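Local coordinates for protein phage related exonuclease (PDB 3K93) that probably cleaves DNA from its ends as a phage-type, metal-dependent exonuclease of the PD-(D/E)XK nuclease superfamily, at residues A[72-77]-A[156-161]; A[97-102]-A[107-112]; A[126-131]-A[190-195]; A[137-142]-A[202-207]. All coordinates share one frame; numbering follows the deposited sequence. Where two conformers were deposited one is given.

Contact 1: A[72-77]-A[156-161]; sequences IKLSGV and DFVLFP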
# COMPACT_ATOMS: atom_id res chain seq x y z
N ILE A 72 4.14 -19.69 -26.03
CA ILE A 72 3.68 -21.04 -26.31
C ILE A 72 4.74 -21.82 -27.09
O ILE A 72 4.95 -22.99 -26.82
CB ILE A 72 2.33 -21.04 -27.02
CG1 ILE A 72 1.25 -20.63 -26.01
CG2 ILE A 72 2.01 -22.44 -27.61
CD1 ILE A 72 -0.10 -20.40 -26.62
N LYS A 73 5.45 -21.15 -28.00
CA LYS A 73 6.56 -21.78 -28.71
C LYS A 73 7.66 -22.16 -27.74
O LYS A 73 8.19 -23.25 -27.84
CB LYS A 73 7.11 -20.90 -29.86
CG LYS A 73 6.32 -21.05 -31.21
N LEU A 74 8.00 -21.32 -26.78
CA LEU A 74 9.05 -21.68 -25.81
C LEU A 74 8.59 -22.86 -24.91
O LEU A 74 9.38 -23.77 -24.58
CB LEU A 74 9.43 -20.47 -24.95
CG LEU A 74 10.54 -20.65 -23.90
CD1 LEU A 74 11.84 -21.23 -24.49
CD2 LEU A 74 10.84 -19.34 -23.16
N SER A 75 7.33 -22.84 -24.53
CA SER A 75 6.74 -23.95 -23.77
C SER A 75 6.89 -25.24 -24.53
O SER A 75 7.24 -26.24 -23.94
CB SER A 75 5.25 -23.70 -23.47
OG SER A 75 5.12 -22.66 -22.52
N GLY A 76 6.67 -25.18 -25.84
CA GLY A 76 6.82 -26.34 -26.71
C GLY A 76 8.25 -26.84 -26.88
O GLY A 76 8.49 -28.02 -26.71
N VAL A 77 9.20 -25.95 -27.22
CA VAL A 77 10.58 -26.40 -27.43
C VAL A 77 11.21 -26.88 -26.13
O VAL A 77 12.00 -27.80 -26.14
CB VAL A 77 11.51 -25.32 -28.08
CG1 VAL A 77 10.94 -24.84 -29.42
CG2 VAL A 77 11.74 -24.17 -27.12
N ASP A 156 4.47 -22.01 -16.66
CA ASP A 156 5.74 -21.55 -17.25
C ASP A 156 5.84 -20.02 -17.10
O ASP A 156 5.22 -19.26 -17.85
CB ASP A 156 5.75 -21.88 -18.75
CG ASP A 156 6.09 -23.35 -19.04
OD1 ASP A 156 6.42 -24.16 -18.12
OD2 ASP A 156 6.07 -23.69 -20.24
N PHE A 157 6.60 -19.57 -16.10
CA PHE A 157 6.97 -18.17 -15.96
C PHE A 157 8.09 -17.93 -16.98
O PHE A 157 9.11 -18.61 -16.92
CB PHE A 157 7.51 -17.89 -14.57
CG PHE A 157 6.47 -17.97 -13.51
CD1 PHE A 157 5.61 -16.92 -13.29
CD2 PHE A 157 6.35 -19.09 -12.72
CE1 PHE A 157 4.65 -16.99 -12.31
CE2 PHE A 157 5.39 -19.16 -11.73
CZ PHE A 157 4.54 -18.12 -11.54
N VAL A 158 7.86 -16.97 -17.89
CA VAL A 158 8.77 -16.69 -18.99
C VAL A 158 9.07 -15.19 -19.10
O VAL A 158 8.15 -14.35 -19.05
CB VAL A 158 8.21 -17.22 -20.32
CG1 VAL A 158 8.23 -18.75 -20.31
CG2 VAL A 158 6.81 -16.71 -20.56
N LEU A 159 10.36 -14.86 -19.20
CA LEU A 159 10.83 -13.47 -19.34
C LEU A 159 11.36 -13.26 -20.74
O LEU A 159 12.39 -13.85 -21.13
CB LEU A 159 11.95 -13.16 -18.33
CG LEU A 159 12.48 -11.73 -18.41
CD1 LEU A 159 11.36 -10.69 -18.14
CD2 LEU A 159 13.73 -11.49 -17.49
N PHE A 160 10.65 -12.43 -21.50
CA PHE A 160 11.13 -11.96 -22.77
C PHE A 160 11.38 -10.47 -22.62
O PHE A 160 10.82 -9.83 -21.73
CB PHE A 160 10.04 -12.13 -23.85
CG PHE A 160 9.65 -13.57 -24.13
CD1 PHE A 160 10.51 -14.41 -24.82
CD2 PHE A 160 8.42 -14.06 -23.73
CE1 PHE A 160 10.17 -15.72 -25.08
CE2 PHE A 160 8.06 -15.40 -24.02
CZ PHE A 160 8.95 -16.22 -24.69
N PRO A 161 12.14 -9.89 -23.54
CA PRO A 161 12.23 -8.43 -23.58
C PRO A 161 10.88 -7.79 -23.76
O PRO A 161 10.03 -8.35 -24.46
CB PRO A 161 13.10 -8.14 -24.81
CG PRO A 161 13.66 -9.40 -25.21
CD PRO A 161 12.88 -10.52 -24.64

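Contact 2: A[97-102]-A[107-112]; sequences GECDIY and KLIIDT. With NA (sodium ion), chain B.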
# COMPACT_ATOMS: atom_id res chain seq x y z
N GLY A 97 -13.32 -20.99 -17.86
CA GLY A 97 -11.90 -20.89 -18.07
C GLY A 97 -11.52 -21.10 -19.52
O GLY A 97 -12.20 -21.83 -20.24
N GLU A 98 -10.45 -20.45 -19.92
CA GLU A 98 -9.81 -20.67 -21.19
C GLU A 98 -8.34 -20.80 -20.90
O GLU A 98 -7.71 -19.84 -20.61
CB GLU A 98 -10.03 -19.48 -22.12
CG GLU A 98 -9.29 -19.63 -23.43
CD GLU A 98 -9.54 -18.50 -24.40
OE1 GLU A 98 -10.69 -18.20 -24.69
OE2 GLU A 98 -8.54 -17.92 -24.85
N CYS A 99 -7.81 -22.01 -20.94
CA CYS A 99 -6.40 -22.26 -20.67
C CYS A 99 -5.59 -21.90 -21.90
O CYS A 99 -6.15 -21.66 -22.97
CB CYS A 99 -6.18 -23.72 -20.26
SG CYS A 99 -6.47 -24.95 -21.56
N ASP A 100 -4.27 -21.80 -21.72
CA ASP A 100 -3.36 -21.49 -22.82
C ASP A 100 -3.11 -22.72 -23.65
O ASP A 100 -3.31 -22.70 -24.87
CB ASP A 100 -2.02 -20.97 -22.31
CG ASP A 100 -2.13 -19.62 -21.60
OD1 ASP A 100 -3.00 -18.83 -22.07
OD2 ASP A 100 -1.39 -19.37 -20.58
N ILE A 101 -2.65 -23.79 -22.99
CA ILE A 101 -2.28 -25.03 -23.67
C ILE A 101 -2.90 -26.24 -22.97
O ILE A 101 -2.84 -26.36 -21.75
CB ILE A 101 -0.76 -25.22 -23.71
CG1 ILE A 101 -0.06 -23.90 -24.12
CG2 ILE A 101 -0.39 -26.36 -24.66
CD1 ILE A 101 1.48 -23.92 -24.06
N TYR A 102 -3.50 -27.12 -23.77
CA TYR A 102 -4.05 -28.38 -23.29
C TYR A 102 -3.30 -29.48 -24.01
O TYR A 102 -3.23 -29.45 -25.22
CB TYR A 102 -5.55 -28.47 -23.63
CG TYR A 102 -6.21 -29.82 -23.42
CD1 TYR A 102 -5.98 -30.56 -22.26
CD2 TYR A 102 -7.12 -30.33 -24.35
CE1 TYR A 102 -6.61 -31.80 -22.05
CE2 TYR A 102 -7.77 -31.59 -24.14
CZ TYR A 102 -7.49 -32.30 -22.99
OH TYR A 102 -8.09 -33.50 -22.75
N LYS A 107 -2.50 -35.56 -20.09
CA LYS A 107 -3.48 -35.08 -19.10
C LYS A 107 -2.92 -33.83 -18.39
O LYS A 107 -2.86 -33.75 -17.15
CB LYS A 107 -3.83 -36.20 -18.11
CG LYS A 107 -4.41 -37.46 -18.80
CD LYS A 107 -5.87 -37.69 -18.48
CE LYS A 107 -6.05 -38.70 -17.34
NZ LYS A 107 -7.26 -38.38 -16.51
N LEU A 108 -2.48 -32.87 -19.21
CA LEU A 108 -1.65 -31.76 -18.76
C LEU A 108 -2.18 -30.44 -19.28
O LEU A 108 -2.48 -30.35 -20.48
CB LEU A 108 -0.21 -31.93 -19.27
CG LEU A 108 0.81 -30.78 -19.12
CD1 LEU A 108 1.08 -30.52 -17.66
CD2 LEU A 108 2.11 -31.17 -19.87
N ILE A 109 -2.26 -29.44 -18.38
CA ILE A 109 -2.46 -28.05 -18.76
C ILE A 109 -1.14 -27.31 -18.61
O ILE A 109 -0.43 -27.48 -17.63
CB ILE A 109 -3.50 -27.36 -17.84
CG1 ILE A 109 -4.86 -28.01 -17.97
CG2 ILE A 109 -3.60 -25.85 -18.12
CD1 ILE A 109 -5.55 -27.70 -19.32
N ILE A 110 -0.81 -26.46 -19.59
CA ILE A 110 0.28 -25.53 -19.43
C ILE A 110 -0.26 -24.15 -19.50
O ILE A 110 -1.16 -23.89 -20.29
CB ILE A 110 1.36 -25.71 -20.50
CG1 ILE A 110 1.97 -27.10 -20.40
CG2 ILE A 110 2.48 -24.67 -20.29
CD1 ILE A 110 2.69 -27.56 -21.70
N ASP A 111 0.26 -23.27 -18.65
CA ASP A 111 -0.07 -21.87 -18.64
C ASP A 111 1.22 -21.02 -18.68
O ASP A 111 2.16 -21.25 -17.90
CB ASP A 111 -0.88 -21.52 -17.38
CG ASP A 111 -1.68 -20.23 -17.56
OD1 ASP A 111 -1.07 -19.13 -17.42
OD2 ASP A 111 -2.90 -20.28 -17.88
N THR A 112 1.27 -20.05 -19.59
CA THR A 112 2.40 -19.18 -19.73
C THR A 112 2.13 -17.85 -18.99
O THR A 112 1.06 -17.25 -19.14
CB THR A 112 2.67 -18.86 -21.21
OG1 THR A 112 1.50 -18.27 -21.79
CG2 THR A 112 3.07 -20.11 -21.99
NA NA B . -1.35 -17.35 -19.23
O HOH W 1 -3.36 -22.46 -18.92
O HOH W 2 -1.55 -16.39 -21.69
O HOH W 3 -3.74 -17.65 -18.17
O HOH W 4 -1.45 -15.31 -18.11

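Contact 3: A[126-131]-A[190-195]; sequences DEAQEK and TTVIIQ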
# COMPACT_ATOMS: atom_id res chain seq x y z
N ASP A 126 12.12 -21.27 -5.33
CA ASP A 126 11.28 -20.85 -4.18
C ASP A 126 10.45 -19.61 -4.55
O ASP A 126 9.26 -19.55 -4.27
CB ASP A 126 12.06 -20.69 -2.85
CG ASP A 126 13.16 -19.61 -2.89
OD1 ASP A 126 13.60 -19.19 -3.98
OD2 ASP A 126 13.63 -19.19 -1.79
N GLU A 127 11.07 -18.69 -5.26
CA GLU A 127 10.44 -17.48 -5.71
C GLU A 127 9.25 -17.75 -6.63
O GLU A 127 8.21 -17.10 -6.49
CB GLU A 127 11.47 -16.60 -6.43
CG GLU A 127 10.98 -15.18 -6.75
CD GLU A 127 11.98 -14.38 -7.60
OE1 GLU A 127 13.00 -14.98 -8.13
OE2 GLU A 127 11.71 -13.17 -7.76
N ALA A 128 9.42 -18.69 -7.55
CA ALA A 128 8.36 -19.08 -8.49
C ALA A 128 7.20 -19.73 -7.77
O ALA A 128 6.05 -19.40 -8.03
CB ALA A 128 8.91 -20.00 -9.56
N GLN A 129 7.49 -20.65 -6.86
CA GLN A 129 6.47 -21.30 -6.04
C GLN A 129 5.64 -20.30 -5.25
O GLN A 129 4.42 -20.39 -5.21
CB GLN A 129 7.11 -22.30 -5.08
CG GLN A 129 7.38 -23.63 -5.76
CD GLN A 129 8.52 -24.43 -5.13
OE1 GLN A 129 9.15 -24.00 -4.17
NE2 GLN A 129 8.80 -25.59 -5.70
N GLU A 130 6.31 -19.35 -4.60
CA GLU A 130 5.62 -18.33 -3.85
C GLU A 130 4.83 -17.44 -4.76
O GLU A 130 3.73 -17.02 -4.39
CB GLU A 130 6.59 -17.42 -3.09
CG GLU A 130 7.02 -17.96 -1.79
CD GLU A 130 8.30 -17.28 -1.25
OE1 GLU A 130 8.48 -16.04 -1.46
OE2 GLU A 130 9.11 -18.00 -0.63
N LYS A 131 5.39 -17.08 -5.91
CA LYS A 131 4.65 -16.18 -6.80
C LYS A 131 3.34 -16.85 -7.26
O LYS A 131 2.28 -16.21 -7.29
CB LYS A 131 5.48 -15.71 -8.00
CG LYS A 131 4.80 -14.58 -8.76
CD LYS A 131 5.68 -13.93 -9.87
CE LYS A 131 4.95 -12.66 -10.46
NZ LYS A 131 5.61 -12.14 -11.72
N THR A 190 11.03 -20.46 -15.89
CA THR A 190 10.97 -21.23 -14.66
C THR A 190 9.59 -21.81 -14.58
O THR A 190 8.59 -21.07 -14.69
CB THR A 190 11.24 -20.37 -13.40
OG1 THR A 190 12.53 -19.78 -13.52
CG2 THR A 190 11.21 -21.23 -12.10
N THR A 191 9.52 -23.14 -14.39
CA THR A 191 8.26 -23.89 -14.43
C THR A 191 7.87 -24.38 -13.03
O THR A 191 8.73 -24.85 -12.31
CB THR A 191 8.35 -25.10 -15.37
OG1 THR A 191 8.55 -24.65 -16.72
CG2 THR A 191 7.06 -25.92 -15.33
N VAL A 192 6.60 -24.22 -12.63
CA VAL A 192 6.09 -24.75 -11.36
C VAL A 192 5.02 -25.81 -11.69
O VAL A 192 4.13 -25.54 -12.47
CB VAL A 192 5.49 -23.65 -10.49
CG1 VAL A 192 4.82 -24.24 -9.20
CG2 VAL A 192 6.56 -22.61 -10.11
N ILE A 193 5.14 -26.99 -11.12
CA ILE A 193 4.27 -28.12 -11.43
C ILE A 193 3.22 -28.16 -10.33
O ILE A 193 3.57 -28.19 -9.17
CB ILE A 193 5.06 -29.48 -11.43
CG1 ILE A 193 6.17 -29.47 -12.49
CG2 ILE A 193 4.15 -30.66 -11.68
CD1 ILE A 193 7.26 -30.61 -12.31
N ILE A 194 1.95 -28.15 -10.69
CA ILE A 194 0.85 -28.24 -9.73
C ILE A 194 0.12 -29.56 -9.95
O ILE A 194 -0.34 -29.81 -11.07
CB ILE A 194 -0.15 -27.07 -9.92
CG1 ILE A 194 0.55 -25.69 -9.91
CG2 ILE A 194 -1.21 -27.10 -8.84
CD1 ILE A 194 1.10 -25.27 -8.53
N GLN A 195 0.02 -30.41 -8.92
CA GLN A 195 -0.72 -31.67 -9.02
C GLN A 195 -2.21 -31.38 -8.83
O GLN A 195 -2.56 -30.53 -8.03
CB GLN A 195 -0.26 -32.69 -7.96
CG GLN A 195 1.21 -33.14 -8.05
CD GLN A 195 1.55 -33.69 -9.42
OE1 GLN A 195 0.72 -34.31 -10.08
NE2 GLN A 195 2.78 -33.45 -9.87

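Contact 4: A[137-142]-A[202-207]; sequences YDIQMQ and DKIKER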
# COMPACT_ATOMS: atom_id res chain seq x y z
N TYR A 137 -2.24 -18.49 -8.88
CA TYR A 137 -2.17 -19.32 -10.08
C TYR A 137 -2.30 -20.77 -9.77
O TYR A 137 -2.76 -21.53 -10.61
CB TYR A 137 -0.88 -19.11 -10.82
CG TYR A 137 -0.62 -17.69 -11.25
CD1 TYR A 137 -1.66 -16.84 -11.65
CD2 TYR A 137 0.70 -17.21 -11.32
CE1 TYR A 137 -1.39 -15.56 -12.09
CE2 TYR A 137 0.96 -15.89 -11.74
CZ TYR A 137 -0.08 -15.09 -12.12
OH TYR A 137 0.13 -13.82 -12.53
N ASP A 138 -1.90 -21.20 -8.58
CA ASP A 138 -2.14 -22.59 -8.19
C ASP A 138 -3.63 -22.96 -8.25
O ASP A 138 -4.00 -23.98 -8.82
CB ASP A 138 -1.53 -22.93 -6.82
CG ASP A 138 -1.83 -21.90 -5.73
OD1 ASP A 138 -2.52 -20.89 -5.95
OD2 ASP A 138 -1.35 -22.11 -4.60
N ILE A 139 -4.49 -22.09 -7.73
CA ILE A 139 -5.93 -22.33 -7.71
C ILE A 139 -6.50 -22.22 -9.14
O ILE A 139 -7.39 -22.99 -9.54
CB ILE A 139 -6.67 -21.30 -6.82
CG1 ILE A 139 -6.06 -21.24 -5.40
CG2 ILE A 139 -8.11 -21.67 -6.69
CD1 ILE A 139 -6.07 -22.63 -4.68
N GLN A 140 -5.98 -21.27 -9.89
CA GLN A 140 -6.35 -21.13 -11.30
C GLN A 140 -6.12 -22.45 -12.04
O GLN A 140 -6.95 -22.86 -12.86
CB GLN A 140 -5.56 -20.01 -11.95
CG GLN A 140 -5.87 -19.71 -13.41
CD GLN A 140 -4.86 -18.78 -14.08
OE1 GLN A 140 -3.77 -18.56 -13.55
NE2 GLN A 140 -5.22 -18.26 -15.26
N MSE A 141 -4.97 -23.09 -11.78
CA MSE A 141 -4.64 -24.34 -12.48
C MSE A 141 -5.60 -25.43 -12.05
O MSE A 141 -5.92 -26.30 -12.86
CB MSE A 141 -3.19 -24.81 -12.20
CG MSE A 141 -2.03 -23.99 -12.77
SE MSE A 141 -2.26 -23.60 -14.61
CE MSE A 141 -2.85 -21.82 -14.34
N GLN A 142 -6.05 -25.42 -10.78
CA GLN A 142 -6.97 -26.45 -10.31
C GLN A 142 -8.29 -26.31 -11.05
O GLN A 142 -8.91 -27.31 -11.39
CB GLN A 142 -7.22 -26.39 -8.82
CG GLN A 142 -6.00 -26.63 -7.99
CD GLN A 142 -5.52 -28.06 -7.97
OE1 GLN A 142 -6.20 -28.99 -8.46
NE2 GLN A 142 -4.35 -28.26 -7.39
N ASP A 202 -12.98 -29.41 -4.63
CA ASP A 202 -14.15 -29.33 -3.76
C ASP A 202 -14.24 -28.01 -3.01
O ASP A 202 -15.31 -27.49 -2.86
CB ASP A 202 -14.16 -30.48 -2.75
CG ASP A 202 -14.48 -31.79 -3.38
OD1 ASP A 202 -15.11 -31.80 -4.45
OD2 ASP A 202 -14.09 -32.83 -2.81
N LYS A 203 -13.12 -27.50 -2.54
CA LYS A 203 -13.06 -26.16 -1.94
C LYS A 203 -13.50 -25.06 -2.94
O LYS A 203 -14.29 -24.18 -2.59
CB LYS A 203 -11.62 -25.90 -1.43
CG LYS A 203 -11.40 -24.65 -0.54
CD LYS A 203 -9.99 -24.65 0.17
N ILE A 204 -13.02 -25.11 -4.18
CA ILE A 204 -13.47 -24.19 -5.23
C ILE A 204 -15.01 -24.24 -5.32
O ILE A 204 -15.66 -23.20 -5.27
CB ILE A 204 -12.85 -24.55 -6.61
CG1 ILE A 204 -11.35 -24.19 -6.65
CG2 ILE A 204 -13.66 -23.91 -7.79
CD1 ILE A 204 -10.58 -24.86 -7.77
N LYS A 205 -15.57 -25.44 -5.42
CA LYS A 205 -17.03 -25.62 -5.45
C LYS A 205 -17.74 -24.93 -4.28
O LYS A 205 -18.73 -24.27 -4.49
CB LYS A 205 -17.43 -27.11 -5.39
CG LYS A 205 -17.54 -27.87 -6.69
CD LYS A 205 -18.40 -29.23 -6.52
N GLU A 206 -17.26 -25.16 -3.06
CA GLU A 206 -17.90 -24.62 -1.86
C GLU A 206 -17.83 -23.10 -1.86
O GLU A 206 -18.84 -22.44 -1.62
CB GLU A 206 -17.18 -25.12 -0.59
CG GLU A 206 -17.36 -26.59 -0.22
CD GLU A 206 -16.21 -27.13 0.66
OE1 GLU A 206 -15.37 -26.33 1.16
OE2 GLU A 206 -16.13 -28.37 0.84
N ARG A 207 -16.64 -22.57 -2.08
CA ARG A 207 -16.42 -21.14 -2.09
C ARG A 207 -17.20 -20.43 -3.22
O ARG A 207 -17.76 -19.34 -2.99
CB ARG A 207 -14.94 -20.79 -2.25
CG ARG A 207 -13.95 -21.32 -1.16
CD ARG A 207 -14.55 -21.49 0.24
NE ARG A 207 -14.82 -20.21 0.84
CZ ARG A 207 -15.59 -19.98 1.90
NH1 ARG A 207 -16.23 -20.94 2.57
NH2 ARG A 207 -15.72 -18.72 2.30

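Contact 1: A[72-77]-A[156-161]
S75 on helix 68-79 hydrogen-bonds D156 in strand 152-158: its OG donates to D156 OD2 over 2.7 Å, reaching the anti lone pair, the one turned away from OD1. OG stands beside the backbone N of S75 (chi1 -70°), where A71 O, one turn earlier, is a weak second acceptor competing for the same proton. Next to this polar link runs an apolar one. L74 CD2 lies 4.0 Å from F160 CZ, near the far end of the phenyl ring, and 3.9 Å from V158 CG1; V158 has two conformers, so this second distance is less certain. With CG anti to the backbone N (chi1 -178°), L74 reaches out from the helix while V158 and F160 reach back toward it, which sets its CD2 beside both.

The second shell fixes the buried carboxylate at both oxygens. R79 NH1 forms a salt bridge with D156 OD2 and also bonds S75 O, tying helix and aspartate together, while T191 OG1 of the neighbouring strand hydrogen-bonds OD1. Further out, the S75 side chain rests on T112 and that of D156 on I110, both in strand 108-114. Helix 68-79 packs on one face of the sheet, a place consistent with that of the leading helix in the core of PD-(D/E)XK nucleases.

Contact 2: A[97-102]-A[107-112]
D100, D111 and T112 meet around a sodium ion at the end of the beta hairpin 101-103/108-114. The pattern of D100 followed by D111, T112 and K113 matches the PD-(D/E)XK signature, so the sodium probably marks the catalytic metal site. Metal bonds come from D100 OD2 at 2.4 Å, D111 OD1, T112 O and three waters. D111 CB points away from segment 97-102, but CG, anti to the backbone N (chi1 -159°), turns the carboxylate back to the ion. The two carboxylate planes stand 41° apart.

Apolar contacts follow the two faces. I101 CB meets I110 CB at 3.9 Å on the face covered by I72; on the other, I109 CD1 lies 3.7 Å from C99 SG and 4.1 Å from Y102 CD1.

Hydrogen bonds set the register: I110 N to I101 O at 3.0 Å and I101 N to I110 O at 3.1 Å make this the antiparallel hydrogen-bonded pair, with Y102 and I109 the non-hydrogen-bonded pair beyond. A water bridges D100 N, I110 O and D111 OD2. T112 N donates to the metal-bound D100 OD2 at 2.9 Å, from its anti side, 19° out of the carboxylate plane.

Contact 3: A[126-131]-A[190-195]
Helix 125-135 leans on strand 189-195, an outermost strand of the four-stranded sheet within the chain, through A128 set against T190 and V192. The helix belongs to the connection between the parallel strands 108-114 and 152-158, a beta-alpha-beta crossover of the presumed nuclease core, and it covers the sheet face opposite helix 68-79. The short segments approach to 8.4 Å between axes, their N-to-C directions 54° apart, with the small A128 at the point of approach.

T190 and V192, two residues apart on the strand, present methyls to the same A128 CB: T190 CG2 at 3.6 Å and V192 CG2 likewise at 3.6 Å, so that the alanine methyl touches both. T190 CG2 lies anti to its own backbone N, while OG1, beside that N (chi1 -59°), hydrogen-bonds P122 O, with F123 O a second acceptor in reach. That bond joins the strand to the loop that leads into helix 125-135.

D126 and E127 turn to the second subunit: E127 OE2 makes a salt bridge with K46 of that subunit, and D126 OD2 a hydrogen bond with its Y214. At the exposed margin the contact ends on Q129, whose CG lies 4.3 Å from V192 CG1 and whose backbone N lies 3.9 Å from V192 CG2.

Contact 4: A[137-142]-A[202-207]
I139 and I204 mark the closest backbone approach of two helical segments, their CA atoms 8.2 Å apart. Segment 137-142 opens helix 137-148, with M141 N already bonded to Y137 O and D138 OD1 accepting I139 N at 2.9 Å from above the carboxylate plane, 38° out; segment 202-207 is interior to the long helix 198-221.

The side chains meet through apolar carbons, with no hydrogen bond between the segments, and the contact rests on one side chain of the long helix. I204 is extended about CB-CG1 (chi2 163°), which carries CD1 forward to Q142 CB at 3.8 Å and to within 4.1 Å of I139 O. Nearer its root, I204 CG1 meets I139 CG2, also at 4.1 Å, as the two isoleucines reach toward each other from their helices and come to lie alongside.

Here the C-terminal helix of the chain joins the helix that closes the crossover before strand 152-158 of the presumed nuclease core. L15 of helix 15-19 touches both isoleucines and I19 adds to I204, so three helices share the patch; L200, a turn before I204, packs on I139 and Q142. The other side of helix 137-148 faces the sheet, where selenomethionine M141 lies on A153 and I155, and Q140 OE1 hydrogen-bonds K113 NZ.

Q142 gives the contact only its stem. Its chain bends at chi2 (-73°), turning the amide away from I204 towards the end of strand 189-195 and the short linker after it, where NE2 donates to Q195 O and OE1 accepts from D197 N.

How the contacts relate
Contacts 1, 2 and 3 all reach the four-stranded sheet: contacts 1 and 3 cover its two faces, and contact 2 is the hairpin itself. D156 N of contact 1 lies 2.7 Å from D111 O of contact 2, a probable hydrogen bond that joins the metal strand to its parallel neighbour. Contact 4 lies on the far side of the chain's centre from contact 1, yet its helix backs the metal site: M141 CE packs on D111 CB at 3.6 Å. Contacts 1, 2 and 4 are buried; contact 3, only partly so, borders the second subunit. Contacts 1 and 2 pair polar with apolar groups, whereas 3 and 4 have no hydrogen bond across their segments.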